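PDB 5CDD: structural polyprotein, VP3 from Israeli acute paralysis virus, which probably serves as a structural capsid subunit, one jelly-roll piece of the viral coat polyprotein that assembles with its sister proteins into the virion shell. Local coordinates for residues B[244-249]-B[254-259]; B[69-74]-B[151-156]; B[115-120]-B[281-286]. One frame throughout, in Å; residues are numbered along the deposited sequence.

Contact 1 of 3, residues B[244-249]-B[254-259]; sequences TKLMAP and DNVSIV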
loop_
_atom_site.group_PDB
_atom_site.type_symbol
_atom_site.label_atom_id
_atom_site.label_comp_id
_atom_site.label_asym_id
_atom_site.label_seq_id
_atom_site.Cartn_x
_atom_site.Cartn_y
_atom_site.Cartn_z
ATOM N N THR B 244 31.380 -37.869 -59.414
ATOM C CA THR B 244 31.307 -38.992 -60.337
ATOM C C THR B 244 30.293 -38.615 -61.409
ATOM O O THR B 244 29.140 -38.310 -61.103
ATOM C CB THR B 244 30.838 -40.274 -59.620
ATOM O OG1 THR B 244 31.832 -40.681 -58.673
ATOM C CG2 THR B 244 30.598 -41.395 -60.622
ATOM N N LYS B 245 30.727 -38.632 -62.664
ATOM C CA LYS B 245 29.863 -38.276 -63.784
ATOM C C LYS B 245 28.525 -39.012 -63.721
ATOM O O LYS B 245 28.437 -40.114 -63.180
ATOM C CB LYS B 245 30.582 -38.585 -65.098
ATOM C CG LYS B 245 30.188 -37.673 -66.244
ATOM C CD LYS B 245 31.207 -37.744 -67.366
ATOM C CE LYS B 245 30.933 -36.690 -68.424
ATOM N NZ LYS B 245 31.966 -36.702 -69.497
ATOM N N LEU B 246 27.482 -38.394 -64.270
ATOM C CA LEU B 246 26.151 -38.995 -64.263
ATOM C C LEU B 246 26.057 -40.158 -65.248
ATOM O O LEU B 246 26.365 -40.012 -66.429
ATOM C CB LEU B 246 25.092 -37.948 -64.614
ATOM C CG LEU B 246 23.643 -38.448 -64.622
ATOM C CD1 LEU B 246 23.258 -38.923 -63.230
ATOM C CD2 LEU B 246 22.715 -37.337 -65.079
ATOM N N MET B 247 25.626 -41.312 -64.752
ATOM C CA MET B 247 25.485 -42.509 -65.575
ATOM C C MET B 247 24.003 -42.787 -65.768
ATOM O O MET B 247 23.214 -42.578 -64.854
ATOM C CB MET B 247 26.149 -43.692 -64.875
ATOM C CG MET B 247 27.636 -43.506 -64.645
ATOM S SD MET B 247 28.620 -43.860 -66.118
ATOM C CE MET B 247 28.485 -42.342 -67.047
ATOM N N ALA B 248 23.621 -43.260 -66.949
ATOM C CA ALA B 248 22.216 -43.532 -67.209
ATOM C C ALA B 248 21.975 -44.414 -68.420
ATOM O O ALA B 248 22.372 -44.067 -69.528
ATOM C CB ALA B 248 21.474 -42.222 -67.390
ATOM N N PRO B 249 21.316 -45.573 -68.226
ATOM C CA PRO B 249 21.045 -46.456 -69.363
ATOM C C PRO B 249 20.214 -45.628 -70.341
ATOM O O PRO B 249 19.671 -44.586 -69.963
ATOM C CB PRO B 249 20.222 -47.581 -68.737
ATOM C CG PRO B 249 20.712 -47.617 -67.329
ATOM C CD PRO B 249 20.792 -46.157 -66.980
ATOM N N ASP B 254 18.828 -39.003 -70.032
ATOM C CA ASP B 254 20.233 -38.682 -69.824
ATOM C C ASP B 254 20.305 -37.447 -68.930
ATOM O O ASP B 254 21.350 -36.797 -68.820
ATOM C CB ASP B 254 20.920 -38.397 -71.161
ATOM C CG ASP B 254 20.300 -37.223 -71.893
ATOM O OD1 ASP B 254 19.086 -37.280 -72.181
ATOM O OD2 ASP B 254 21.025 -36.246 -72.179
ATOM N N ASN B 255 19.179 -37.135 -68.296
ATOM C CA ASN B 255 19.072 -35.989 -67.399
ATOM C C ASN B 255 18.511 -36.364 -66.041
ATOM O O ASN B 255 17.970 -37.452 -65.843
ATOM C CB ASN B 255 18.163 -34.920 -67.995
ATOM C CG ASN B 255 18.848 -34.094 -69.051
ATOM O OD1 ASN B 255 18.260 -33.163 -69.596
ATOM N ND2 ASN B 255 20.097 -34.425 -69.351
ATOM N N VAL B 256 18.643 -35.422 -65.117
ATOM C CA VAL B 256 18.159 -35.540 -63.752
ATOM C C VAL B 256 18.052 -34.100 -63.292
ATOM O O VAL B 256 18.940 -33.294 -63.570
ATOM C CB VAL B 256 19.163 -36.273 -62.829
ATOM C CG1 VAL B 256 19.267 -37.728 -63.222
ATOM C CG2 VAL B 256 20.529 -35.610 -62.902
ATOM N N SER B 257 16.963 -33.761 -62.617
ATOM C CA SER B 257 16.796 -32.404 -62.136
ATOM C C SER B 257 17.223 -32.325 -60.683
ATOM O O SER B 257 17.003 -33.257 -59.907
ATOM C CB SER B 257 15.341 -31.961 -62.275
ATOM O OG SER B 257 14.953 -31.940 -63.636
ATOM N N ILE B 258 17.856 -31.217 -60.328
ATOM C CA ILE B 258 18.298 -31.002 -58.960
ATOM C C ILE B 258 17.499 -29.841 -58.386
ATOM O O ILE B 258 17.688 -28.690 -58.778
ATOM C CB ILE B 258 19.798 -30.670 -58.900
ATOM C CG1 ILE B 258 20.597 -31.785 -59.573
ATOM C CG2 ILE B 258 20.238 -30.509 -57.451
ATOM C CD1 ILE B 258 22.074 -31.526 -59.626
ATOM N N VAL B 259 16.589 -30.153 -57.471
ATOM C CA VAL B 259 15.759 -29.133 -56.844
ATOM C C VAL B 259 16.411 -28.661 -55.548
ATOM O O VAL B 259 16.906 -29.470 -54.763
ATOM C CB VAL B 259 14.351 -29.680 -56.533
ATOM C CG1 VAL B 259 13.472 -28.572 -55.975
ATOM C CG2 VAL B 259 13.735 -30.262 -57.790
#
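The apolar contact of Leu246 with Val256 joins the two sheets of a viral jelly-roll beside the turn that links strand 236-247 to strand 255-265. In the lettering usual for this fold these are strands H and I, and four loop residues separate the two segments. The strands belong to opposite sheets, and the link is made by side chains of residues 244-249 resting on side chains and backbone of residues 254-259, without a hydrogen bond. Leu246 holds CG opposite its backbone N (chi1 -179°), which carries the branch inward, and the two side chains meet tip to tip. CD2 does most of the touching, lying 3.5 Å from Val256 CG2 and 3.9 Å from Val256 CG1. The same Leu246 CD2 is 4.0 Å from Asp254 O. Nearer the turn Ala248 CB approaches Asp254 CA at 4.5 Å, where the backbones are closest, their CA atoms being 5.9 Å apart. His149 touches both Ala248 and Val256, while Thr73 packs on Leu246. Asp254 directs its carboxylate away from strand H, and OD2 makes a long, weak ion pair with Lys169 of a neighbouring subunit. Within residues 254-259, Asn255 ND2 donates to Asp254 O at 2.7 Å with an N-H...O angle of 154°, the donor sitting above the carbonyl plane, 51° out of it.

Contact 2 of 3, residues B[69-74]-B[151-156]; sequences LTWKTT and GRLEIF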
loop_
_atom_site.group_PDB
_atom_site.type_symbol
_atom_site.label_atom_id
_atom_site.label_comp_id
_atom_site.label_asym_id
_atom_site.label_seq_id
_atom_site.Cartn_x
_atom_site.Cartn_y
_atom_site.Cartn_z
ATOM N N LEU B 69 17.974 -27.190 -61.182
ATOM C CA LEU B 69 19.086 -27.395 -62.102
ATOM C C LEU B 69 18.951 -28.631 -62.987
ATOM O O LEU B 69 18.131 -29.513 -62.731
ATOM C CB LEU B 69 20.388 -27.494 -61.307
ATOM C CG LEU B 69 20.622 -26.420 -60.241
ATOM C CD1 LEU B 69 21.848 -26.788 -59.426
ATOM C CD2 LEU B 69 20.791 -25.057 -60.890
ATOM N N THR B 70 19.773 -28.680 -64.032
ATOM C CA THR B 70 19.783 -29.807 -64.958
ATOM C C THR B 70 21.167 -30.442 -64.933
ATOM O O THR B 70 22.167 -29.801 -65.263
ATOM C CB THR B 70 19.469 -29.366 -66.407
ATOM O OG1 THR B 70 18.182 -28.735 -66.451
ATOM C CG2 THR B 70 19.459 -30.573 -67.337
ATOM N N TRP B 71 21.224 -31.703 -64.521
ATOM C CA TRP B 71 22.485 -32.423 -64.464
ATOM C C TRP B 71 22.484 -33.468 -65.575
ATOM O O TRP B 71 21.688 -34.406 -65.565
ATOM C CB TRP B 71 22.649 -33.077 -63.089
ATOM C CG TRP B 71 23.947 -33.803 -62.899
ATOM C CD1 TRP B 71 25.100 -33.633 -63.612
ATOM C CD2 TRP B 71 24.238 -34.783 -61.895
ATOM N NE1 TRP B 71 26.091 -34.446 -63.115
ATOM C CE2 TRP B 71 25.589 -35.161 -62.060
ATOM C CE3 TRP B 71 23.489 -35.376 -60.871
ATOM C CZ2 TRP B 71 26.208 -36.109 -61.237
ATOM C CZ3 TRP B 71 24.104 -36.318 -60.051
ATOM C CH2 TRP B 71 25.452 -36.674 -60.240
ATOM N N LYS B 72 23.377 -33.285 -66.543
ATOM C CA LYS B 72 23.484 -34.185 -67.685
ATOM C C LYS B 72 24.626 -35.172 -67.522
ATOM O O LYS B 72 25.563 -34.936 -66.762
ATOM C CB LYS B 72 23.722 -33.380 -68.961
ATOM C CG LYS B 72 22.751 -32.243 -69.170
ATOM C CD LYS B 72 23.185 -31.374 -70.333
ATOM C CE LYS B 72 22.275 -30.171 -70.477
ATOM N NZ LYS B 72 22.727 -29.265 -71.566
ATOM N N THR B 73 24.544 -36.277 -68.252
ATOM C CA THR B 73 25.593 -37.280 -68.207
ATOM C C THR B 73 26.796 -36.676 -68.929
ATOM O O THR B 73 27.895 -37.223 -68.903
ATOM C CB THR B 73 25.144 -38.572 -68.913
ATOM O OG1 THR B 73 24.799 -38.277 -70.270
ATOM C CG2 THR B 73 23.929 -39.166 -68.204
ATOM N N THR B 74 26.567 -35.523 -69.550
ATOM C CA THR B 74 27.589 -34.801 -70.296
ATOM C C THR B 74 28.433 -33.857 -69.433
ATOM O O THR B 74 29.588 -33.590 -69.754
ATOM C CB THR B 74 26.936 -33.995 -71.453
ATOM O OG1 THR B 74 27.026 -34.751 -72.666
ATOM C CG2 THR B 74 27.599 -32.634 -71.633
ATOM N N GLY B 151 25.633 -41.905 -59.943
ATOM C CA GLY B 151 26.584 -40.811 -59.963
ATOM C C GLY B 151 26.671 -40.222 -58.572
ATOM O O GLY B 151 25.921 -40.626 -57.685
ATOM N N ARG B 152 27.576 -39.271 -58.373
ATOM C CA ARG B 152 27.743 -38.655 -57.065
ATOM C C ARG B 152 27.897 -37.147 -57.151
ATOM O O ARG B 152 28.771 -36.642 -57.851
ATOM C CB ARG B 152 28.955 -39.257 -56.359
ATOM C CG ARG B 152 28.722 -40.666 -55.861
ATOM C CD ARG B 152 29.884 -41.582 -56.213
ATOM N NE ARG B 152 31.146 -41.105 -55.664
ATOM C CZ ARG B 152 31.399 -40.978 -54.367
ATOM N NH1 ARG B 152 30.473 -41.298 -53.474
ATOM N NH2 ARG B 152 32.577 -40.516 -53.964
ATOM N N LEU B 153 27.043 -36.435 -56.424
ATOM C CA LEU B 153 27.066 -34.980 -56.414
ATOM C C LEU B 153 27.772 -34.486 -55.152
ATOM O O LEU B 153 27.587 -35.038 -54.069
ATOM C CB LEU B 153 25.627 -34.455 -56.477
ATOM C CG LEU B 153 25.348 -33.074 -57.071
ATOM C CD1 LEU B 153 25.927 -32.966 -58.475
ATOM C CD2 LEU B 153 23.845 -32.852 -57.099
ATOM N N GLU B 154 28.592 -33.452 -55.302
ATOM C CA GLU B 154 29.331 -32.889 -54.179
ATOM C C GLU B 154 28.818 -31.500 -53.830
ATOM O O GLU B 154 28.600 -30.669 -54.712
ATOM C CB GLU B 154 30.817 -32.807 -54.521
ATOM C CG GLU B 154 31.656 -32.028 -53.523
ATOM C CD GLU B 154 33.075 -31.795 -54.014
ATOM O OE1 GLU B 154 33.244 -31.216 -55.110
ATOM O OE2 GLU B 154 34.022 -32.187 -53.298
ATOM N N ILE B 155 28.624 -31.255 -52.540
ATOM C CA ILE B 155 28.154 -29.961 -52.067
ATOM C C ILE B 155 29.048 -29.559 -50.901
ATOM O O ILE B 155 28.996 -30.174 -49.838
ATOM C CB ILE B 155 26.693 -30.034 -51.579
ATOM C CG1 ILE B 155 25.801 -30.628 -52.672
ATOM C CG2 ILE B 155 26.203 -28.643 -51.212
ATOM C CD1 ILE B 155 25.137 -31.940 -52.288
ATOM N N PHE B 156 29.873 -28.538 -51.105
ATOM C CA PHE B 156 30.777 -28.088 -50.057
ATOM C C PHE B 156 30.562 -26.618 -49.726
ATOM O O PHE B 156 29.979 -25.873 -50.515
ATOM C CB PHE B 156 32.236 -28.342 -50.470
ATOM C CG PHE B 156 32.710 -27.495 -51.621
ATOM C CD1 PHE B 156 33.311 -26.259 -51.393
ATOM C CD2 PHE B 156 32.563 -27.935 -52.934
ATOM C CE1 PHE B 156 33.759 -25.473 -52.455
ATOM C CE2 PHE B 156 33.006 -27.156 -54.001
ATOM C CZ PHE B 156 33.606 -25.922 -53.759
#
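Trp71 and Leu153 meet across the interior of the jelly-roll sandwich, the indole coming from strand 64-72 (strand B) and the leucine from strand 150-159 (strand E). The axes of the two short strand segments stay 10.7 Å apart at their closest and run at 137°, a separation that marks face-to-face sheets and not paired neighbours. The gap is bridged mainly by the tryptophan. Its CG stands opposite the backbone N (chi1 -178°), which throws the bicyclic ring off strand B toward strand E. Leu153 has the same kind of first torsion, but its CB bond points neither at strand B nor away from it, and the branch then brings CD1 over the indole, so that the two side chains slide past one another in opposite directions. The result is a CH-pi contact: Leu153 CD1 lies 3.9 Å from the centroid of the Trp71 six-membered ring, only 2° off its normal. That methyl is 4.1 Å from Trp71 CZ3, and the other outer ring carbons lie at similar range, evidence that it covers the benzo ring centrally while being displaced from the middle of the whole indole. At the ring edge Trp71 CH2 comes within 3.8 Å of Arg152 N, in the ring plane, and 4.1 Å of Gly151 C, near it, a van der Waals approach to backbone. Around this pair, Pro242 of strand 236-247, Val256 of strand 255-265 and Leu195 also touch Trp71, whereas Ile240 and Ile258, one from each sheet, pack on Leu153.

Contact 3 of 3, residues B[115-120]-B[281-286]; sequences TEVIDA and QVYRPP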
loop_
_atom_site.group_PDB
_atom_site.type_symbol
_atom_site.label_atom_id
_atom_site.label_comp_id
_atom_site.label_asym_id
_atom_site.label_seq_id
_atom_site.Cartn_x
_atom_site.Cartn_y
_atom_site.Cartn_z
ATOM N N THR B 115 13.490 -2.774 -64.392
ATOM C CA THR B 115 12.977 -2.919 -63.035
ATOM C C THR B 115 13.455 -4.251 -62.468
ATOM O O THR B 115 13.331 -5.286 -63.121
ATOM C CB THR B 115 11.432 -2.901 -63.008
ATOM O OG1 THR B 115 10.958 -1.633 -63.471
ATOM C CG2 THR B 115 10.923 -3.140 -61.597
ATOM N N GLU B 116 14.006 -4.224 -61.259
ATOM C CA GLU B 116 14.488 -5.444 -60.618
ATOM C C GLU B 116 13.328 -6.213 -59.996
ATOM O O GLU B 116 12.526 -5.650 -59.250
ATOM C CB GLU B 116 15.503 -5.118 -59.520
ATOM C CG GLU B 116 16.734 -4.363 -59.980
ATOM C CD GLU B 116 17.728 -4.134 -58.852
ATOM O OE1 GLU B 116 17.337 -3.552 -57.817
ATOM O OE2 GLU B 116 18.897 -4.539 -59.003
ATOM N N VAL B 117 13.239 -7.499 -60.317
ATOM C CA VAL B 117 12.199 -8.362 -59.767
ATOM C C VAL B 117 12.914 -9.493 -59.047
ATOM O O VAL B 117 13.599 -10.308 -59.659
ATOM C CB VAL B 117 11.298 -8.952 -60.858
ATOM C CG1 VAL B 117 10.255 -9.852 -60.231
ATOM C CG2 VAL B 117 10.617 -7.840 -61.617
ATOM N N ILE B 118 12.740 -9.536 -57.737
ATOM C CA ILE B 118 13.392 -10.524 -56.901
ATOM C C ILE B 118 12.415 -11.609 -56.432
ATOM O O ILE B 118 11.424 -11.315 -55.766
ATOM C CB ILE B 118 14.026 -9.794 -55.701
ATOM C CG1 ILE B 118 14.789 -8.559 -56.207
ATOM C CG2 ILE B 118 14.962 -10.708 -54.965
ATOM C CD1 ILE B 118 15.185 -7.581 -55.130
ATOM N N ASP B 119 12.689 -12.860 -56.800
ATOM C CA ASP B 119 11.836 -13.987 -56.412
ATOM C C ASP B 119 12.183 -14.480 -55.011
ATOM O O ASP B 119 12.834 -15.507 -54.836
ATOM C CB ASP B 119 11.974 -15.149 -57.405
ATOM C CG ASP B 119 13.382 -15.735 -57.439
ATOM O OD1 ASP B 119 13.526 -16.920 -57.814
ATOM O OD2 ASP B 119 14.341 -15.008 -57.099
ATOM N N ALA B 120 11.731 -13.733 -54.014
ATOM C CA ALA B 120 12.001 -14.062 -52.624
ATOM C C ALA B 120 11.288 -15.300 -52.090
ATOM O O ALA B 120 10.159 -15.610 -52.470
ATOM C CB ALA B 120 11.664 -12.868 -51.742
ATOM N N GLN B 281 9.020 -3.027 -51.266
ATOM C CA GLN B 281 7.929 -2.974 -52.228
ATOM C C GLN B 281 7.681 -4.324 -52.869
ATOM O O GLN B 281 8.617 -5.048 -53.199
ATOM C CB GLN B 281 8.229 -1.932 -53.310
ATOM C CG GLN B 281 7.266 -1.960 -54.486
ATOM C CD GLN B 281 7.486 -0.805 -55.444
ATOM O OE1 GLN B 281 8.622 -0.483 -55.798
ATOM N NE2 GLN B 281 6.397 -0.182 -55.881
ATOM N N VAL B 282 6.407 -4.656 -53.039
ATOM C CA VAL B 282 6.016 -5.921 -53.641
ATOM C C VAL B 282 5.806 -5.748 -55.140
ATOM O O VAL B 282 5.056 -4.871 -55.571
ATOM C CB VAL B 282 4.708 -6.442 -53.026
ATOM C CG1 VAL B 282 4.304 -7.738 -53.700
ATOM C CG2 VAL B 282 4.885 -6.641 -51.528
ATOM N N TYR B 283 6.473 -6.582 -55.933
ATOM C CA TYR B 283 6.326 -6.506 -57.380
ATOM C C TYR B 283 4.970 -7.074 -57.771
ATOM O O TYR B 283 4.623 -8.198 -57.405
ATOM C CB TYR B 283 7.430 -7.289 -58.090
ATOM C CG TYR B 283 7.313 -7.194 -59.589
ATOM C CD1 TYR B 283 7.582 -5.999 -60.256
ATOM C CD2 TYR B 283 6.876 -8.282 -60.338
ATOM C CE1 TYR B 283 7.414 -5.889 -61.630
ATOM C CE2 TYR B 283 6.703 -8.184 -61.712
ATOM C CZ TYR B 283 6.972 -6.985 -62.351
ATOM O OH TYR B 283 6.782 -6.876 -63.708
ATOM N N ARG B 284 4.211 -6.289 -58.525
ATOM C CA ARG B 284 2.883 -6.695 -58.948
ATOM C C ARG B 284 2.799 -6.811 -60.459
ATOM O O ARG B 284 2.739 -5.799 -61.155
ATOM C CB ARG B 284 1.871 -5.674 -58.446
ATOM C CG ARG B 284 2.113 -5.259 -57.006
ATOM C CD ARG B 284 1.147 -4.186 -56.624
ATOM N NE ARG B 284 -0.209 -4.684 -56.697
ATOM C CZ ARG B 284 -1.267 -3.919 -56.922
ATOM N NH1 ARG B 284 -1.115 -2.613 -57.102
ATOM N NH2 ARG B 284 -2.475 -4.467 -56.971
ATOM N N PRO B 285 2.772 -8.052 -60.987
ATOM C CA PRO B 285 2.700 -8.307 -62.430
ATOM C C PRO B 285 1.662 -7.483 -63.198
ATOM O O PRO B 285 0.459 -7.658 -63.014
ATOM C CB PRO B 285 2.404 -9.807 -62.499
ATOM C CG PRO B 285 3.086 -10.342 -61.282
ATOM C CD PRO B 285 2.687 -9.321 -60.238
ATOM N N PRO B 286 2.120 -6.568 -64.072
ATOM C CA PRO B 286 1.167 -5.758 -64.839
ATOM C C PRO B 286 0.357 -6.657 -65.774
ATOM O O PRO B 286 0.746 -7.794 -66.048
ATOM C CB PRO B 286 2.068 -4.799 -65.616
ATOM C CG PRO B 286 3.279 -4.685 -64.752
ATOM C CD PRO B 286 3.499 -6.109 -64.310
#
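Glu116 OE1, one residue before the Val117 that packs on Tyr283, accepts two backbone N-H groups, from Gly221 and from Glu202 of a neighbouring subunit, while its OE2 forms a salt bridge with Lys100. This carboxylate faces away from residues 281-286; the next residue, Val117, points toward them and makes most of the contact. The site lies outside the sandwich sheets, where strand 111-118, the second strand of a hairpin with strand 101-106, meets the C-terminal arm of the chain. Val117 and Tyr283 are also the closest pair along the backbones, with CA atoms 6.6 Å apart. Val117 CG2 sits over the middle of the phenol ring, 3.6 Å from the Tyr283 centroid and 5° off the normal, a CH-pi contact over one face. Val117 CG1, turned opposite the backbone N (chi1 179°), lies by the CG-CD2 side of the ring, 3.7 Å from Tyr283 CD2. The phenol in turn extends from the arm because its CG is opposite the Tyr283 N (chi1 -179°). A looser third touch comes from Thr115 CG2, 4.5 Å from Tyr283 CE1. The polar ends of Thr115 and Tyr283 are bonded to other chains: Thr115 OG1 hydrogen bonds to Thr203 OG1 of that same neighbouring subunit, and Tyr283 OH bonds to Leu37 O of a second one. Thr115, Ile118, Val282 and Tyr283 all pair antiparallel with a strand of the first neighbour, which carries the sheet across the interface. Between the two segments the contact is apolar, methyls on an aromatic face, with no hydrogen bond; this chemistry is consistent with neighbouring subunits helping to fix the position of the arm.

Contacts 1 and 2 belong to one stretch of jelly-roll interior, their centres about 7 Å apart, and both span the same two sheets. They are joined through strands 64-72 and 255-265 by probable backbone hydrogen bonds, Val256 O to Trp71 N at 2.9 Å and Ile258 O to Leu69 N at 2.8 Å. Contact 3 stands apart: its centre is about 33 Å from that of contact 1 and about 31 Å from that of contact 2, with nearest atoms about 12 and 11 Å away. In sequence, contact 1 is nested inside the loop closed by contact 3, while contacts 2 and 3 interleave. Two contacts thus lie between the sandwich sheets; the third joins the C-terminal arm to strand 111-118, next to two neighbouring subunits.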